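Local coordinates for kinesin-like protein Nod (Drosophila melanogaster, PDB 3DC4), which is a microtubule-binding kinesin-family ATPase, here its catalytic core domain, and is required for distributive segregation of non-exchange chromosomes in meiosis, at residues A154-I159 and A222-H227; P164-G169 and R183-P188. One frame throughout, in Å; residues are numbered along the deposited sequence.

Contact 1. Residues A154-I159 and A222-H227; sequences ASFIEI and AIVTIH
S155 holds its OG between its own backbone N and carbonyl carbon (chi1 57°), a position from which the hydroxyl reaches the imidazole of H227. OG lies at the ring edge, near its plane, 2.8 Å from H227 NE2; either could donate. A water extends this polar patch. It sits 2.7 Å from S155 OG and donates to I223 O and to T225 OG1, whose hydroxyl also bonds N238, while H227 ND1 is held by H234. Farther along, I159 CD1 meets I223 CD1 at 3.7 Å, the I223 side chain being on the face of S155 and T225. On the other face, F156 sets CG anti to its backbone N (chi1 -162°), and V224 CG2 stands 3.7 Å from the ring centroid, almost on the normal: a CH-pi contact over the ring's centre. A222 CB approaches the same ring obliquely, 3.8 Å from F156 CE1. The backbones supply two hydrogen-bonded pairs, S155 with T225 and I157 with I223; the bond from I157 N to I223 O, 3.0 Å long, is practically straight at 178°. Alternating hydrogen-bonded and non-hydrogen-bonded pairs, with the axes of the two segments coming within 4.7 Å, define a regular antiparallel ladder, here within the central mixed sheet of the kinesin motor domain, the side chain of A222 lying about 8 Å from the bound magnesium ion.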
ATOM      1  N   ALA A 154     -12.206   8.062   5.271  1.00 20.87           N
ATOM      2  CA  ALA A 154     -10.786   8.048   4.964  1.00 21.57           C
ATOM      3  C   ALA A 154     -10.020   8.576   6.169  1.00 22.43           C
ATOM      4  O   ALA A 154     -10.473   9.500   6.842  1.00 22.79           O
ATOM      5  CB  ALA A 154     -10.497   8.921   3.743  1.00 23.48           C
ATOM      6  N   SER A 155      -8.881   7.953   6.457  1.00 20.53           N
ATOM      7  CA  SER A 155      -8.002   8.390   7.528  1.00 21.35           C
ATOM      8  C   SER A 155      -6.653   8.609   6.856  1.00 22.05           C
ATOM      9  O   SER A 155      -6.363   7.994   5.829  1.00 20.74           O
ATOM     10  CB  SER A 155      -7.908   7.348   8.655  1.00 20.53           C
ATOM     11  OG  SER A 155      -7.464   6.078   8.216  1.00 22.92           O
ATOM     12  N   PHE A 156      -5.855   9.523   7.400  1.00 23.19           N
ATOM     13  CA  PHE A 156      -4.537   9.832   6.842  1.00 22.89           C
ATOM     14  C   PHE A 156      -3.550   9.887   7.998  1.00 24.95           C
ATOM     15  O   PHE A 156      -3.556  10.820   8.804  1.00 24.90           O
ATOM     16  CB  PHE A 156      -4.563  11.184   6.115  1.00 24.05           C
ATOM     17  CG  PHE A 156      -3.416  11.402   5.147  1.00 23.02           C
ATOM     18  CD1 PHE A 156      -2.181  10.784   5.338  1.00 24.47           C
ATOM     19  CD2 PHE A 156      -3.567  12.263   4.059  1.00 24.64           C
ATOM     20  CE1 PHE A 156      -1.112  11.020   4.464  1.00 26.79           C
ATOM     21  CE2 PHE A 156      -2.507  12.507   3.180  1.00 25.72           C
ATOM     22  CZ  PHE A 156      -1.273  11.881   3.387  1.00 26.53           C
ATOM     23  N   ILE A 157      -2.702   8.871   8.074  1.00 23.69           N
ATOM     24  CA  ILE A 157      -1.707   8.776   9.125  1.00 24.95           C
ATOM     25  C   ILE A 157      -0.303   8.869   8.542  1.00 24.99           C
ATOM     26  O   ILE A 157      -0.025   8.343   7.458  1.00 23.10           O
ATOM     27  CB  ILE A 157      -1.856   7.436   9.875  1.00 25.57           C
ATOM     28  CG1 ILE A 157      -3.183   7.417  10.635  1.00 27.53           C
ATOM     29  CG2 ILE A 157      -0.687   7.223  10.827  1.00 27.90           C
ATOM     30  CD1 ILE A 157      -3.549   6.062  11.179  1.00 29.18           C
ATOM     31  N   GLU A 158       0.573   9.556   9.263  1.00 25.00           N
ATOM     32  CA  GLU A 158       1.962   9.709   8.856  1.00 26.51           C
ATOM     33  C   GLU A 158       2.839   9.138   9.962  1.00 28.29           C
ATOM     34  O   GLU A 158       2.553   9.324  11.141  1.00 27.07           O
ATOM     35  CB  GLU A 158       2.298  11.191   8.640  1.00 29.06           C
ATOM     36  CG  GLU A 158       3.793  11.494   8.532  1.00 31.58           C
ATOM     37  CD  GLU A 158       4.083  12.972   8.328  1.00 32.02           C
ATOM     38  OE1 GLU A 158       3.408  13.808   8.961  1.00 34.56           O
ATOM     39  OE2 GLU A 158       4.998  13.297   7.545  1.00 32.84           O
ATOM     40  N   ILE A 159       3.885   8.415   9.572  1.00 29.74           N
ATOM     41  CA  ILE A 159       4.821   7.843  10.530  1.00 30.99           C
ATOM     42  C   ILE A 159       6.168   8.520  10.299  1.00 34.37           C
ATOM     43  O   ILE A 159       6.860   8.228   9.324  1.00 33.11           O
ATOM     44  CB  ILE A 159       4.965   6.311  10.348  1.00 29.93           C
ATOM     45  CG1 ILE A 159       3.607   5.637  10.561  1.00 27.95           C
ATOM     46  CG2 ILE A 159       5.995   5.757  11.338  1.00 27.50           C
ATOM     47  CD1 ILE A 159       3.635   4.122  10.436  1.00 29.08           C
ATOM     48  N   ALA A 222       3.421   7.385   4.627  1.00 22.74           N
ATOM     49  CA  ALA A 222       2.025   7.805   4.602  1.00 21.41           C
ATOM     50  C   ALA A 222       1.106   6.609   4.476  1.00 21.84           C
ATOM     51  O   ALA A 222       1.388   5.666   3.736  1.00 18.61           O
ATOM     52  CB  ALA A 222       1.786   8.772   3.462  1.00 20.31           C
ATOM     53  N   ILE A 223       0.001   6.663   5.209  1.00 20.33           N
ATOM     54  CA  ILE A 223      -0.980   5.595   5.191  1.00 20.56           C
ATOM     55  C   ILE A 223      -2.375   6.192   5.076  1.00 21.59           C
ATOM     56  O   ILE A 223      -2.916   6.729   6.048  1.00 22.83           O
ATOM     57  CB  ILE A 223      -0.905   4.757   6.476  1.00 21.26           C
ATOM     58  CG1 ILE A 223       0.506   4.166   6.609  1.00 23.44           C
ATOM     59  CG2 ILE A 223      -1.956   3.651   6.442  1.00 21.42           C
ATOM     60  CD1 ILE A 223       0.861   3.679   8.006  1.00 27.47           C
ATOM     61  N   VAL A 224      -2.942   6.138   3.879  1.00 19.23           N
ATOM     62  CA  VAL A 224      -4.289   6.648   3.669  1.00 19.31           C
ATOM     63  C   VAL A 224      -5.168   5.412   3.617  1.00 18.69           C
ATOM     64  O   VAL A 224      -4.946   4.500   2.818  1.00 19.16           O
ATOM     65  CB  VAL A 224      -4.410   7.440   2.353  1.00 21.19           C
ATOM     66  CG1 VAL A 224      -5.849   7.868   2.140  1.00 19.64           C
ATOM     67  CG2 VAL A 224      -3.513   8.662   2.404  1.00 22.84           C
ATOM     68  N   THR A 225      -6.156   5.374   4.494  1.00 16.73           N
ATOM     69  CA  THR A 225      -7.044   4.233   4.562  1.00 17.17           C
ATOM     70  C   THR A 225      -8.478   4.564   4.218  1.00 19.49           C
ATOM     71  O   THR A 225      -9.061   5.509   4.755  1.00 20.02           O
ATOM     72  CB  THR A 225      -7.014   3.605   5.965  1.00 17.54           C
ATOM     73  OG1 THR A 225      -5.703   3.096   6.220  1.00 21.80           O
ATOM     74  CG2 THR A 225      -8.028   2.475   6.079  1.00 15.83           C
ATOM     75  N   ILE A 226      -9.024   3.777   3.298  1.00 18.21           N
ATOM     76  CA  ILE A 226     -10.411   3.913   2.901  1.00 18.40           C
ATOM     77  C   ILE A 226     -11.141   2.915   3.790  1.00 19.94           C
ATOM     78  O   ILE A 226     -10.878   1.711   3.731  1.00 19.45           O
ATOM     79  CB  ILE A 226     -10.609   3.538   1.421  1.00 18.04           C
ATOM     80  CG1 ILE A 226      -9.950   4.596   0.535  1.00 17.85           C
ATOM     81  CG2 ILE A 226     -12.095   3.408   1.104  1.00 19.23           C
ATOM     82  CD1 ILE A 226     -10.095   4.330  -0.965  1.00 19.49           C
ATOM     83  N   HIS A 227     -12.031   3.431   4.633  1.00 18.36           N
ATOM     84  CA  HIS A 227     -12.799   2.606   5.557  1.00 19.19           C
ATOM     85  C   HIS A 227     -14.209   2.369   5.042  1.00 19.96           C
ATOM     86  O   HIS A 227     -14.895   3.300   4.616  1.00 20.35           O
ATOM     87  CB  HIS A 227     -12.904   3.288   6.925  1.00 19.43           C
ATOM     88  CG  HIS A 227     -11.586   3.556   7.585  1.00 19.85           C
ATOM     89  ND1 HIS A 227     -11.074   2.749   8.578  1.00 20.61           N
ATOM     90  CD2 HIS A 227     -10.685   4.552   7.407  1.00 19.58           C
ATOM     91  CE1 HIS A 227      -9.914   3.237   8.986  1.00 21.63           C
ATOM     92  NE2 HIS A 227      -9.655   4.332   8.291  1.00 20.33           N
TER
HETATM   93  O   HOH W   1      -4.854   5.499   7.754  1.00 26.27           O

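Contact 2. Residues P164-G169 and R183-P188; sequences PFDLLG and RCTCLP
D166 and L168 meet T185 and L187 where a type I beta turn, running from D166 to G169, lies against a mostly extended segment, with the CA atoms of D166 and C184 6.2 Å apart. The D166 side chain reaches across with CG anti to its backbone N (chi1 -169°), and its two oxygens divide the work. OD1 accepts from L168 N at 3.1 Å, an Asx turn in which the donor stands above the carboxylate plane. D166 OD2 faces T185 N at 2.9 Å, a hydrogen bond to be read with caution because OD2 is modelled too close to a neighbour. A water within 2.7 Å of D166 OD1 and 2.8 Å of T185 O may bridge them, but not certainly both at once, as it has more acceptors in reach than protons. With an alanine at D166 the carboxylate is gone, and the L168 amide would probably be left without its Asx-turn acceptor, with the tie to T185, if real, lost as well and the turn freer to shift. Next to the polar grip the contact is apolar: L168 CD2 meets L187 CD1 at 3.7 Å, the two leucines crossing at a slant. Both leucines also pack on I198 and L201 of helix 192-204, while L167, whose side chain points away from 183-188, rests on F156 and E158 of strand 151-160.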
ATOM      1  N   PRO A 164       3.543   7.712  15.105  1.00 37.45           N
ATOM      2  CA  PRO A 164       2.282   7.929  14.390  1.00 36.09           C
ATOM      3  C   PRO A 164       1.685   9.324  14.603  1.00 35.46           C
ATOM      4  O   PRO A 164       1.656   9.835  15.726  1.00 33.14           O
ATOM      5  CB  PRO A 164       1.387   6.825  14.940  1.00 36.94           C
ATOM      6  CG  PRO A 164       1.852   6.713  16.353  1.00 36.84           C
ATOM      7  CD  PRO A 164       3.355   6.749  16.205  1.00 36.92           C
ATOM      8  N   PHE A 165       1.210   9.921  13.513  1.00 33.56           N
ATOM      9  CA  PHE A 165       0.603  11.249  13.532  1.00 33.60           C
ATOM     10  C   PHE A 165      -0.711  11.254  12.752  1.00 33.24           C
ATOM     11  O   PHE A 165      -0.770  10.785  11.612  1.00 33.55           O
ATOM     12  CB  PHE A 165       1.555  12.274  12.913  1.00 35.33           C
ATOM     13  CG  PHE A 165       2.778  12.538  13.740  1.00 38.39           C
ATOM     14  CD1 PHE A 165       2.720  13.402  14.829  1.00 39.87           C
ATOM     15  CD2 PHE A 165       3.982  11.907  13.446  1.00 39.28           C
ATOM     16  CE1 PHE A 165       3.845  13.634  15.617  1.00 40.23           C
ATOM     17  CE2 PHE A 165       5.114  12.130  14.227  1.00 40.90           C
ATOM     18  CZ  PHE A 165       5.044  12.997  15.315  1.00 40.85           C
ATOM     19  N   ASP A 166      -1.760  11.787  13.371  1.00 31.50           N
ATOM     20  CA  ASP A 166      -3.072  11.864  12.739  1.00 29.80           C
ATOM     21  C   ASP A 166      -3.141  13.169  11.952  1.00 29.66           C
ATOM     22  O   ASP A 166      -3.315  14.241  12.530  1.00 29.43           O
ATOM     23  CB  ASP A 166      -4.162  11.843  13.809  1.00 31.13           C
ATOM     24  CG  ASP A 166      -5.546  11.661  13.228  1.00 32.29           C
ATOM     25  OD1 ASP A 166      -5.729  11.883  12.008  1.00 31.06           O
ATOM     26  OD2 ASP A 166      -6.458  11.306  14.000  1.00 31.88           O
ATOM     27  N   LEU A 167      -3.002  13.069  10.633  1.00 28.02           N
ATOM     28  CA  LEU A 167      -3.013  14.241   9.759  1.00 29.29           C
ATOM     29  C   LEU A 167      -4.377  14.874   9.506  1.00 28.89           C
ATOM     30  O   LEU A 167      -4.462  15.907   8.845  1.00 30.49           O
ATOM     31  CB  LEU A 167      -2.368  13.890   8.414  1.00 29.17           C
ATOM     32  CG  LEU A 167      -0.836  13.925   8.331  1.00 30.39           C
ATOM     33  CD1 LEU A 167      -0.222  13.190   9.488  1.00 33.08           C
ATOM     34  CD2 LEU A 167      -0.387  13.343   7.001  1.00 28.95           C
ATOM     35  N   LEU A 168      -5.440  14.266  10.020  1.00 29.76           N
ATOM     36  CA  LEU A 168      -6.781  14.808   9.813  1.00 30.87           C
ATOM     37  C   LEU A 168      -7.409  15.316  11.115  1.00 32.71           C
ATOM     38  O   LEU A 168      -8.553  15.770  11.120  1.00 33.70           O
ATOM     39  CB  LEU A 168      -7.685  13.744   9.166  1.00 30.22           C
ATOM     40  CG  LEU A 168      -7.284  13.227   7.774  1.00 29.78           C
ATOM     41  CD1 LEU A 168      -8.193  12.069   7.362  1.00 28.98           C
ATOM     42  CD2 LEU A 168      -7.376  14.355   6.755  1.00 29.52           C
ATOM     43  N   GLY A 169      -6.656  15.240  12.209  1.00 34.35           N
ATOM     44  CA  GLY A 169      -7.160  15.703  13.491  1.00 36.13           C
ATOM     45  C   GLY A 169      -6.760  17.138  13.777  1.00 37.85           C
ATOM     46  O   GLY A 169      -6.235  17.828  12.900  1.00 36.86           O
ATOM     47  N   ARG A 183      -8.009   4.542  17.241  1.00 74.32           N
ATOM     48  CA  ARG A 183      -8.410   5.919  17.530  1.00 70.70           C
ATOM     49  C   ARG A 183      -7.705   6.977  16.680  1.00 66.65           C
ATOM     50  O   ARG A 183      -6.638   7.473  17.047  1.00 67.03           O
ATOM     51  CB  ARG A 183      -8.171   6.257  19.004  1.00 72.58           C
ATOM     52  CG  ARG A 183      -8.659   7.655  19.387  1.00 74.94           C
ATOM     53  CD  ARG A 183      -8.060   8.138  20.700  1.00 77.08           C
ATOM     54  NE  ARG A 183      -6.629   8.408  20.585  1.00 78.27           N
ATOM     55  CZ  ARG A 183      -6.107   9.353  19.806  1.00 79.09           C
ATOM     56  NH1 ARG A 183      -6.902  10.123  19.073  1.00 79.32           N
ATOM     57  NH2 ARG A 183      -4.791   9.525  19.755  1.00 79.21           N
ATOM     58  N   CYS A 184      -8.310   7.315  15.547  1.00 60.76           N
ATOM     59  CA  CYS A 184      -7.780   8.333  14.648  1.00 54.82           C
ATOM     60  C   CYS A 184      -8.920   8.766  13.733  1.00 49.36           C
ATOM     61  O   CYS A 184      -9.669   7.937  13.225  1.00 48.01           O
ATOM     62  CB  CYS A 184      -6.603   7.793  13.829  1.00 55.42           C
ATOM     63  SG  CYS A 184      -7.053   6.622  12.542  1.00 58.31           S
ATOM     64  N   THR A 185      -9.041  10.071  13.533  1.00 44.49           N
ATOM     65  CA  THR A 185     -10.111  10.640  12.727  1.00 39.83           C
ATOM     66  C   THR A 185     -10.339  10.081  11.325  1.00 35.69           C
ATOM     67  O   THR A 185      -9.429  10.019  10.495  1.00 33.38           O
ATOM     68  CB  THR A 185      -9.963  12.183  12.648  1.00 40.26           C
ATOM     69  OG1 THR A 185     -10.636  12.681  11.488  1.00 39.41           O
ATOM     70  CG2 THR A 185      -8.511  12.581  12.611  1.00 42.14           C
ATOM     71  N   CYS A 186     -11.578   9.666  11.087  1.00 32.08           N
ATOM     72  CA  CYS A 186     -12.003   9.136   9.800  1.00 30.13           C
ATOM     73  C   CYS A 186     -12.982  10.161   9.241  1.00 29.02           C
ATOM     74  O   CYS A 186     -14.046  10.387   9.824  1.00 28.77           O
ATOM     75  CB  CYS A 186     -12.716   7.794   9.986  1.00 29.11           C
ATOM     76  SG  CYS A 186     -11.673   6.469  10.616  1.00 31.10           S
ATOM     77  N   LEU A 187     -12.625  10.802   8.133  1.00 27.53           N
ATOM     78  CA  LEU A 187     -13.509  11.803   7.539  1.00 27.02           C
ATOM     79  C   LEU A 187     -14.398  11.158   6.482  1.00 26.80           C
ATOM     80  O   LEU A 187     -13.960  10.290   5.731  1.00 26.02           O
ATOM     81  CB  LEU A 187     -12.692  12.949   6.921  1.00 27.09           C
ATOM     82  CG  LEU A 187     -11.786  13.734   7.876  1.00 26.98           C
ATOM     83  CD1 LEU A 187     -11.033  14.814   7.101  1.00 29.71           C
ATOM     84  CD2 LEU A 187     -12.626  14.366   8.982  1.00 31.21           C
ATOM     85  N   PRO A 188     -15.671  11.575   6.421  1.00 27.22           N
ATOM     86  CA  PRO A 188     -16.656  11.054   5.466  1.00 27.09           C
ATOM     87  C   PRO A 188     -16.247  11.177   3.997  1.00 26.64           C
ATOM     88  O   PRO A 188     -15.595  12.141   3.606  1.00 26.85           O
ATOM     89  CB  PRO A 188     -17.901  11.889   5.774  1.00 27.42           C
ATOM     90  CG  PRO A 188     -17.755  12.167   7.237  1.00 27.45           C
ATOM     91  CD  PRO A 188     -16.304  12.540   7.341  1.00 26.70           C
TER
HETATM   92  O   HOH W   2      -6.659  10.194  10.083  1.00 20.53           O

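Strand 151-160 joins the two contacts: contact 1 pairs it with strand 220-229, and the short strands 164-166 and 187-188 of contact 2 pair with it as well. Probable backbone hydrogen bonds from F165 N to E158 O and from L187 N to A154 O, each 2.8 Å, are consistent with this connection. Contact 1 is core, with all ten touching residues buried and four main-chain hydrogen bonds. Contact 2, its centre about 18 Å from the chain's centre against about 10 Å for contact 1, is partly buried and relies on one carboxylate, perhaps a water, and a leucine pair. Along the sequence it is nested inside the loop that contact 1 closes.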